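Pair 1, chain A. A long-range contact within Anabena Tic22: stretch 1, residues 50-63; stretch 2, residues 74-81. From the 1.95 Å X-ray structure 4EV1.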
# COMPACT_ATOMS: atom_id res chain seq x y z
N SER A 50 1.48 -1.18 7.79
CA SER A 50 1.94 -0.60 9.07
C SER A 50 3.11 -1.38 9.67
O SER A 50 3.01 -2.58 9.94
CB SER A 50 0.80 -0.59 10.10
OG SER A 50 1.32 -0.53 11.42
N ARG A 51 4.22 -0.68 9.90
CA ARG A 51 5.39 -1.29 10.53
C ARG A 51 5.06 -1.80 11.93
O ARG A 51 5.47 -2.90 12.31
CB ARG A 51 6.55 -0.29 10.59
CG ARG A 51 7.87 -0.90 11.02
CD ARG A 51 9.04 -0.04 10.59
NE ARG A 51 9.41 0.94 11.62
CZ ARG A 51 10.32 0.73 12.56
NH1 ARG A 51 10.96 -0.43 12.62
NH2 ARG A 51 10.58 1.67 13.45
N GLN A 52 4.33 -1.00 12.70
CA GLN A 52 3.96 -1.38 14.07
C GLN A 52 3.14 -2.68 14.08
O GLN A 52 3.34 -3.53 14.96
CB GLN A 52 3.19 -0.25 14.80
CG GLN A 52 2.42 -0.74 16.08
CD GLN A 52 2.17 0.35 17.12
OE1 GLN A 52 1.91 0.04 18.29
NE2 GLN A 52 2.21 1.60 16.71
N GLU A 53 2.23 -2.83 13.11
CA GLU A 53 1.45 -4.07 12.98
C GLU A 53 2.34 -5.26 12.67
O GLU A 53 2.15 -6.34 13.28
CB GLU A 53 0.30 -3.96 11.93
CG GLU A 53 -0.89 -3.25 12.47
CD GLU A 53 -2.02 -3.03 11.45
OE1 GLU A 53 -2.20 -3.88 10.55
OE2 GLU A 53 -2.75 -1.98 11.59
N ALA A 54 3.29 -5.09 11.76
CA ALA A 54 4.24 -6.15 11.42
C ALA A 54 5.01 -6.58 12.66
O ALA A 54 5.18 -7.75 12.92
CB ALA A 54 5.27 -5.66 10.30
N GLN A 55 5.49 -5.60 13.40
CA GLN A 55 6.24 -5.88 14.58
C GLN A 55 5.40 -6.61 15.65
O GLN A 55 5.92 -7.50 16.33
CB GLN A 55 6.89 -4.63 15.13
CG GLN A 55 7.94 -4.94 16.24
CD GLN A 55 9.12 -5.78 15.80
OE1 GLN A 55 9.38 -6.89 16.37
NE2 GLN A 55 9.82 -5.32 14.81
N ALA A 56 4.13 -6.25 15.76
CA ALA A 56 3.23 -6.85 16.75
C ALA A 56 3.07 -8.33 16.43
O ALA A 56 3.04 -9.18 17.33
CB ALA A 56 1.87 -6.10 16.73
N PHE A 57 2.96 -8.64 15.15
CA PHE A 57 2.89 -10.02 14.69
C PHE A 57 4.12 -10.81 15.13
O PHE A 57 3.99 -11.89 15.71
CB PHE A 57 2.68 -10.10 13.18
CG PHE A 57 2.77 -11.48 12.65
CD1 PHE A 57 1.73 -12.37 12.86
CD2 PHE A 57 3.92 -11.94 12.05
CE1 PHE A 57 1.81 -13.64 12.43
CE2 PHE A 57 3.99 -13.24 11.60
CZ PHE A 57 2.93 -14.08 11.79
N ILE A 58 5.31 -10.26 14.91
CA ILE A 58 6.53 -10.88 15.40
C ILE A 58 6.50 -11.04 16.94
O ILE A 58 6.84 -12.10 17.46
CB ILE A 58 7.78 -10.04 14.98
CG1 ILE A 58 7.92 -10.02 13.47
CG2 ILE A 58 9.03 -10.61 15.68
CD1 ILE A 58 8.98 -8.97 12.92
N ASN A 59 6.11 -10.00 17.66
CA ASN A 59 6.11 -10.04 19.13
C ASN A 59 5.16 -11.13 19.62
O ASN A 59 5.47 -11.89 20.55
CB ASN A 59 5.76 -8.66 19.75
CG ASN A 59 6.79 -7.58 19.39
OD1 ASN A 59 7.89 -7.88 18.88
ND2 ASN A 59 6.44 -6.32 19.61
N GLU A 60 4.03 -11.24 18.95
CA GLU A 60 3.05 -12.29 19.28
C GLU A 60 3.65 -13.68 19.11
O GLU A 60 3.56 -14.53 20.01
CB GLU A 60 1.84 -12.11 18.38
CG GLU A 60 0.55 -12.64 18.96
CD GLU A 60 -0.61 -12.35 18.06
OE1 GLU A 60 -0.55 -11.36 17.26
OE2 GLU A 60 -1.60 -13.12 18.14
N LEU A 61 4.29 -13.91 17.97
CA LEU A 61 4.91 -15.20 17.71
C LEU A 61 5.97 -15.48 18.78
O LEU A 61 6.05 -16.58 19.30
CB LEU A 61 5.56 -15.27 16.32
CG LEU A 61 4.70 -15.29 15.05
CD1 LEU A 61 5.64 -15.38 13.83
CD2 LEU A 61 3.69 -16.46 15.00
N ARG A 62 6.78 -14.46 19.09
CA ARG A 62 7.89 -14.64 20.02
C ARG A 62 7.35 -14.95 21.41
O ARG A 62 7.94 -15.72 22.16
CB ARG A 62 8.77 -13.36 20.00
CG ARG A 62 10.12 -13.43 20.67
CD ARG A 62 11.00 -12.22 20.19
NE ARG A 62 11.68 -12.47 18.90
CZ ARG A 62 11.99 -11.54 17.98
NH1 ARG A 62 11.67 -10.27 18.15
NH2 ARG A 62 12.62 -11.89 16.86
N ASN A 63 6.20 -14.40 21.73
CA ASN A 63 5.65 -14.51 23.07
C ASN A 63 4.80 -15.77 23.26
O ASN A 63 4.50 -16.12 24.39
CB ASN A 63 4.82 -13.26 23.43
CG ASN A 63 5.70 -12.07 23.84
OD1 ASN A 63 6.89 -12.22 24.18
ND2 ASN A 63 5.11 -10.88 23.78
N ILE A 74 12.75 -20.37 14.11
CA ILE A 74 12.32 -19.29 13.25
C ILE A 74 12.17 -17.92 13.92
O ILE A 74 12.69 -16.91 13.40
CB ILE A 74 10.98 -19.64 12.60
CG1 ILE A 74 11.21 -20.55 11.39
CG2 ILE A 74 10.24 -18.37 12.17
CD1 ILE A 74 9.97 -21.24 10.90
N VAL A 75 11.47 -17.89 15.05
CA VAL A 75 11.24 -16.64 15.78
C VAL A 75 12.53 -15.97 16.27
O VAL A 75 12.55 -14.77 16.46
CB VAL A 75 10.26 -16.82 16.99
CG1 VAL A 75 8.93 -17.36 16.52
CG2 VAL A 75 10.88 -17.72 18.11
N LYS A 76 13.61 -16.73 16.44
CA LYS A 76 14.85 -16.16 16.98
C LYS A 76 15.44 -15.01 16.15
O LYS A 76 16.06 -14.09 16.71
CB LYS A 76 15.90 -17.24 17.17
CG LYS A 76 15.60 -18.26 18.30
CD LYS A 76 16.50 -19.47 18.15
CE LYS A 76 16.59 -20.33 19.43
NZ LYS A 76 17.96 -20.93 19.55
N SER A 77 15.26 -15.06 14.83
CA SER A 77 15.81 -14.06 13.89
C SER A 77 14.78 -13.24 13.10
O SER A 77 15.15 -12.56 12.12
CB SER A 77 16.72 -14.78 12.91
OG SER A 77 17.97 -15.05 13.54
N LEU A 78 13.53 -13.21 13.52
CA LEU A 78 12.50 -12.43 12.79
C LEU A 78 12.59 -10.94 13.05
O LEU A 78 12.79 -10.52 14.19
CB LEU A 78 11.12 -12.89 13.18
CG LEU A 78 10.67 -14.21 12.66
CD1 LEU A 78 9.26 -14.40 13.16
CD2 LEU A 78 10.77 -14.29 11.12
N GLN A 79 12.38 -10.14 12.01
CA GLN A 79 12.39 -8.71 12.06
C GLN A 79 11.53 -8.18 10.91
O GLN A 79 11.11 -8.91 10.02
CB GLN A 79 13.79 -8.19 11.92
CG GLN A 79 14.44 -8.41 10.49
CD GLN A 79 15.83 -7.82 10.40
OE1 GLN A 79 16.75 -8.26 11.08
NE2 GLN A 79 15.98 -6.78 9.58
N VAL A 80 11.28 -6.89 10.95
CA VAL A 80 10.56 -6.21 9.92
C VAL A 80 11.60 -5.66 8.94
O VAL A 80 12.56 -5.01 9.37
CB VAL A 80 9.75 -5.03 10.48
CG1 VAL A 80 8.99 -4.29 9.31
CG2 VAL A 80 8.74 -5.50 11.52
N THR A 81 11.38 -5.90 7.64
CA THR A 81 12.13 -5.29 6.56
C THR A 81 11.19 -4.39 5.75
O THR A 81 10.07 -4.80 5.39
CB THR A 81 12.76 -6.39 5.69
OG1 THR A 81 13.67 -7.15 6.51
CG2 THR A 81 13.48 -5.81 4.50
O HOH W 1 11.98 -8.44 16.02

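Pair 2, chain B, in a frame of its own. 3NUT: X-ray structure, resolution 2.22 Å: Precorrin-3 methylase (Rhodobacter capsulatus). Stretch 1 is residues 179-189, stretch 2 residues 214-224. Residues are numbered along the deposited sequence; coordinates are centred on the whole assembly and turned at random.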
# COMPACT_ATOMS: atom_id res chain seq x y z
N GLN B 179 -15.88 19.90 -0.30
CA GLN B 179 -15.08 19.29 -1.38
C GLN B 179 -15.43 17.83 -1.67
O GLN B 179 -15.52 17.42 -2.82
CB GLN B 179 -13.58 19.46 -1.12
CG GLN B 179 -12.70 19.14 -2.31
CD GLN B 179 -11.43 19.97 -2.28
OE1 GLN B 179 -11.44 21.15 -2.64
NE2 GLN B 179 -10.33 19.35 -1.85
N PHE B 180 -15.62 17.04 -0.61
CA PHE B 180 -16.01 15.64 -0.72
C PHE B 180 -17.40 15.47 -1.33
O PHE B 180 -17.69 14.46 -1.98
CB PHE B 180 -15.96 14.99 0.66
CG PHE B 180 -16.24 13.50 0.65
CD1 PHE B 180 -15.51 12.65 -0.17
CD2 PHE B 180 -17.22 12.96 1.47
CE1 PHE B 180 -15.77 11.28 -0.18
CE2 PHE B 180 -17.48 11.59 1.47
CZ PHE B 180 -16.75 10.75 0.64
N THR B 181 -18.27 16.47 -1.11
CA THR B 181 -19.55 16.57 -1.80
C THR B 181 -19.32 16.65 -3.31
O THR B 181 -19.99 15.94 -4.06
CB THR B 181 -20.35 17.81 -1.34
OG1 THR B 181 -20.48 17.78 0.09
CG2 THR B 181 -21.75 17.87 -2.00
N ARG B 182 -18.37 17.49 -3.76
CA ARG B 182 -18.00 17.55 -5.18
C ARG B 182 -17.54 16.17 -5.68
O ARG B 182 -18.00 15.71 -6.72
CB ARG B 182 -16.92 18.59 -5.48
CG ARG B 182 -17.16 20.01 -4.97
CD ARG B 182 -17.69 20.97 -6.06
NE ARG B 182 -16.71 21.49 -7.03
CZ ARG B 182 -15.89 22.53 -6.82
NH1 ARG B 182 -15.88 23.16 -5.65
NH2 ARG B 182 -15.05 22.93 -7.77
N VAL B 183 -16.65 15.53 -4.92
CA VAL B 183 -16.10 14.21 -5.29
C VAL B 183 -17.17 13.13 -5.52
O VAL B 183 -17.07 12.37 -6.48
CB VAL B 183 -15.03 13.71 -4.26
CG1 VAL B 183 -14.73 12.23 -4.43
CG2 VAL B 183 -13.74 14.54 -4.37
N LEU B 184 -18.17 13.06 -4.65
CA LEU B 184 -19.32 12.16 -4.85
C LEU B 184 -20.12 12.49 -6.13
O LEU B 184 -20.62 11.59 -6.82
CB LEU B 184 -20.25 12.18 -3.64
CG LEU B 184 -19.71 11.57 -2.35
CD1 LEU B 184 -20.59 11.92 -1.19
CD2 LEU B 184 -19.57 10.05 -2.48
N GLU B 185 -20.24 13.79 -6.42
CA GLU B 185 -20.94 14.27 -7.60
C GLU B 185 -20.19 13.78 -8.83
O GLU B 185 -20.79 13.15 -9.71
CB GLU B 185 -21.07 15.81 -7.60
CG GLU B 185 -22.08 16.39 -8.63
CD GLU B 185 -21.87 17.88 -8.93
OE1 GLU B 185 -22.84 18.66 -8.81
OE2 GLU B 185 -20.73 18.29 -9.28
N ILE B 186 -18.89 14.05 -8.87
CA ILE B 186 -18.05 13.55 -9.96
C ILE B 186 -18.23 12.03 -10.10
O ILE B 186 -18.30 11.50 -11.21
CB ILE B 186 -16.54 13.83 -9.73
CG1 ILE B 186 -16.29 15.23 -9.15
CG2 ILE B 186 -15.75 13.58 -11.03
CD1 ILE B 186 -16.05 16.32 -10.16
N LEU B 187 -18.31 11.33 -8.97
CA LEU B 187 -18.39 9.88 -8.98
C LEU B 187 -19.71 9.40 -9.56
O LEU B 187 -19.73 8.53 -10.45
CB LEU B 187 -18.15 9.29 -7.59
CG LEU B 187 -16.71 9.05 -7.13
CD1 LEU B 187 -16.74 8.31 -5.79
CD2 LEU B 187 -15.90 8.25 -8.17
N ARG B 188 -20.81 9.95 -9.06
CA ARG B 188 -22.10 9.76 -9.71
C ARG B 188 -22.02 10.11 -11.21
O ARG B 188 -22.56 9.37 -12.04
CB ARG B 188 -23.20 10.54 -9.01
CG ARG B 188 -23.49 10.01 -7.62
CD ARG B 188 -24.59 10.78 -6.93
NE ARG B 188 -24.35 12.23 -6.92
CZ ARG B 188 -24.23 12.98 -5.83
NH1 ARG B 188 -24.31 12.44 -4.61
NH2 ARG B 188 -24.02 14.28 -5.95
N GLU B 189 -21.30 11.18 -11.58
CA GLU B 189 -21.18 11.55 -12.99
C GLU B 189 -20.56 10.46 -13.82
O GLU B 189 -21.06 10.14 -14.89
CB GLU B 189 -20.44 12.88 -13.17
CG GLU B 189 -21.34 14.08 -12.89
CD GLU B 189 -20.71 15.42 -13.25
OE1 GLU B 189 -19.72 15.45 -13.99
OE2 GLU B 189 -21.23 16.46 -12.79
N GLU B 214 -24.10 1.57 -1.66
CA GLU B 214 -23.99 1.91 -3.08
C GLU B 214 -23.79 3.42 -3.24
O GLU B 214 -24.23 4.19 -2.40
CB GLU B 214 -25.22 1.46 -3.83
CG GLU B 214 -25.51 -0.03 -3.74
CD GLU B 214 -26.98 -0.33 -4.02
OE1 GLU B 214 -27.84 0.41 -3.47
OE2 GLU B 214 -27.26 -1.29 -4.78
N LEU B 215 -23.13 3.82 -4.32
CA LEU B 215 -22.85 5.23 -4.61
C LEU B 215 -24.09 6.10 -4.60
O LEU B 215 -24.07 7.20 -4.03
CB LEU B 215 -22.13 5.35 -5.95
CG LEU B 215 -21.76 6.69 -6.58
CD1 LEU B 215 -20.85 7.54 -5.71
CD2 LEU B 215 -21.12 6.44 -7.95
N ARG B 216 -25.17 5.61 -5.22
CA ARG B 216 -26.48 6.26 -5.23
C ARG B 216 -26.93 6.69 -3.83
O ARG B 216 -27.48 7.78 -3.67
CB ARG B 216 -27.54 5.31 -5.82
CG ARG B 216 -28.60 4.81 -4.81
CD ARG B 216 -28.96 3.35 -4.95
NE ARG B 216 -29.11 2.93 -6.35
CZ ARG B 216 -29.51 1.73 -6.73
NH1 ARG B 216 -29.82 0.80 -5.83
NH2 ARG B 216 -29.60 1.45 -8.02
N ASP B 217 -26.70 5.83 -2.83
CA ASP B 217 -27.20 6.01 -1.47
C ASP B 217 -26.26 6.78 -0.53
O ASP B 217 -26.62 7.06 0.63
CB ASP B 217 -27.49 4.64 -0.85
CG ASP B 217 -28.83 4.08 -1.27
OD1 ASP B 217 -29.86 4.73 -0.99
OD2 ASP B 217 -28.85 2.99 -1.88
N ALA B 218 -25.07 7.10 -1.03
CA ALA B 218 -23.99 7.66 -0.22
C ALA B 218 -24.10 9.18 -0.05
O ALA B 218 -24.52 9.87 -0.98
CB ALA B 218 -22.64 7.31 -0.83
N THR B 219 -23.73 9.67 1.13
CA THR B 219 -23.68 11.10 1.43
C THR B 219 -22.32 11.45 2.09
O THR B 219 -21.68 10.57 2.69
CB THR B 219 -24.85 11.53 2.35
OG1 THR B 219 -24.71 10.90 3.63
CG2 THR B 219 -26.20 11.12 1.78
N PRO B 220 -21.87 12.72 2.00
CA PRO B 220 -20.51 13.05 2.47
C PRO B 220 -20.29 12.93 3.97
O PRO B 220 -19.19 12.61 4.41
CB PRO B 220 -20.29 14.50 2.01
CG PRO B 220 -21.66 15.07 1.89
CD PRO B 220 -22.55 13.91 1.44
N GLU B 221 -21.34 13.17 4.76
CA GLU B 221 -21.23 13.11 6.21
C GLU B 221 -21.03 11.67 6.72
O GLU B 221 -20.97 11.43 7.93
CB GLU B 221 -22.42 13.82 6.89
CG GLU B 221 -23.76 13.05 6.88
CD GLU B 221 -24.53 13.19 5.57
OE1 GLU B 221 -24.06 13.93 4.67
OE2 GLU B 221 -25.60 12.54 5.44
N MET B 222 -20.91 10.73 5.77
CA MET B 222 -20.54 9.35 6.08
C MET B 222 -19.05 9.21 6.36
O MET B 222 -18.64 8.27 7.02
CB MET B 222 -20.97 8.41 4.96
CG MET B 222 -22.43 8.16 4.98
SD MET B 222 -22.96 7.05 3.69
CE MET B 222 -24.71 6.94 4.11
N ALA B 223 -18.26 10.15 5.84
CA ALA B 223 -16.84 10.22 6.10
C ALA B 223 -16.52 11.29 7.17
O ALA B 223 -17.23 12.28 7.27
CB ALA B 223 -16.10 10.54 4.81
N ASP B 224 -15.47 11.05 7.97
CA ASP B 224 -14.79 12.12 8.74
C ASP B 224 -13.29 11.99 8.56
O ASP B 224 -12.85 11.26 7.67
CB ASP B 224 -15.18 12.13 10.23
CG ASP B 224 -15.29 10.74 10.83
OD1 ASP B 224 -14.30 9.97 10.80
OD2 ASP B 224 -16.38 10.43 11.36

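In both pairs a helix packs against a segment that leaves a helical turn (a type I turn, Val A75 to Leu A78, in pair 1; helical phi/psi at 215-217 in pair 2) and then straightens, for two residues in pair 2 and as a strand in pair 1. Fourteen central residues superpose with an RMSD of 0.8 Å. In pair 1 the strand, residues 79-81, runs nearly antiparallel to the helix at 154°, with axes 8.1 Å apart at their closest; in pair 2 the chain turns into a 3-10 segment at Pro B220.

The inward positions of the helix are spaced three or four residues apart, as one helical face requires. At the first, Ala A54 matches Phe B180. Alanine is small, and its CB touches Val A80 CG2 at 3.7 Å. Phenylalanine is larger, and its CD2 lies 3.5 Å from Pro B220 CB. The partners Val A80 and Pro B220 are themselves matched. Both are compact and apolar, so each can lie close against the helix; Val A80 is the most covered residue of its segment, and Pro B220 comes second to Leu B215.

Ile A58 and Leu B184 occupy the middle, and each branched aliphatic chain bridges several residues of the facing segment. Ile A58 places CD1 3.3 Å from Gln A79 C and 3.7 Å from Val A80 CG2, and CG2 4.0 Å from Leu A78 CB. Leu B184 places CD1 3.8 Å from Pro B220 CD, while its CD2 lies 4.3 Å from Leu B215 CD1 and 4.4 Å from Ala B218 CB.

One turn on, Leu A61 and Leu B187 nearly coincide, with side-chain centres 0.6 Å apart, but the bulk facing them is distributed differently. In pair 1 the matched residues opposite are Val A75 and Leu A78: Leu A61 CB meets Val A75 CG1 at 4.0 Å, and Leu A61 CD1 meets Leu A78 CD1 at 3.8 Å. In pair 2 these places hold Leu B215 and Ala B218. The longer Leu B215 brings CD1 to 3.7 Å from Leu B187 CB, and the small Ala B218 makes no close contact with Leu B187.

Arg A62 and Arg B188 also match, yet they work differently. Both start sideways, a position from which a long chain can lie along the contact. Arg A62, with chi1 t, donates from NH2 to Val A75 O at 2.9 Å and to Leu A78 O at 3.0 Å, both near the guanidinium plane, thus tying down two carbonyls of the bend. Arg B188, with chi1 m, forms no hydrogen bond across the contact; instead its aliphatic part covers Leu B215, CG to CG at 3.9 Å.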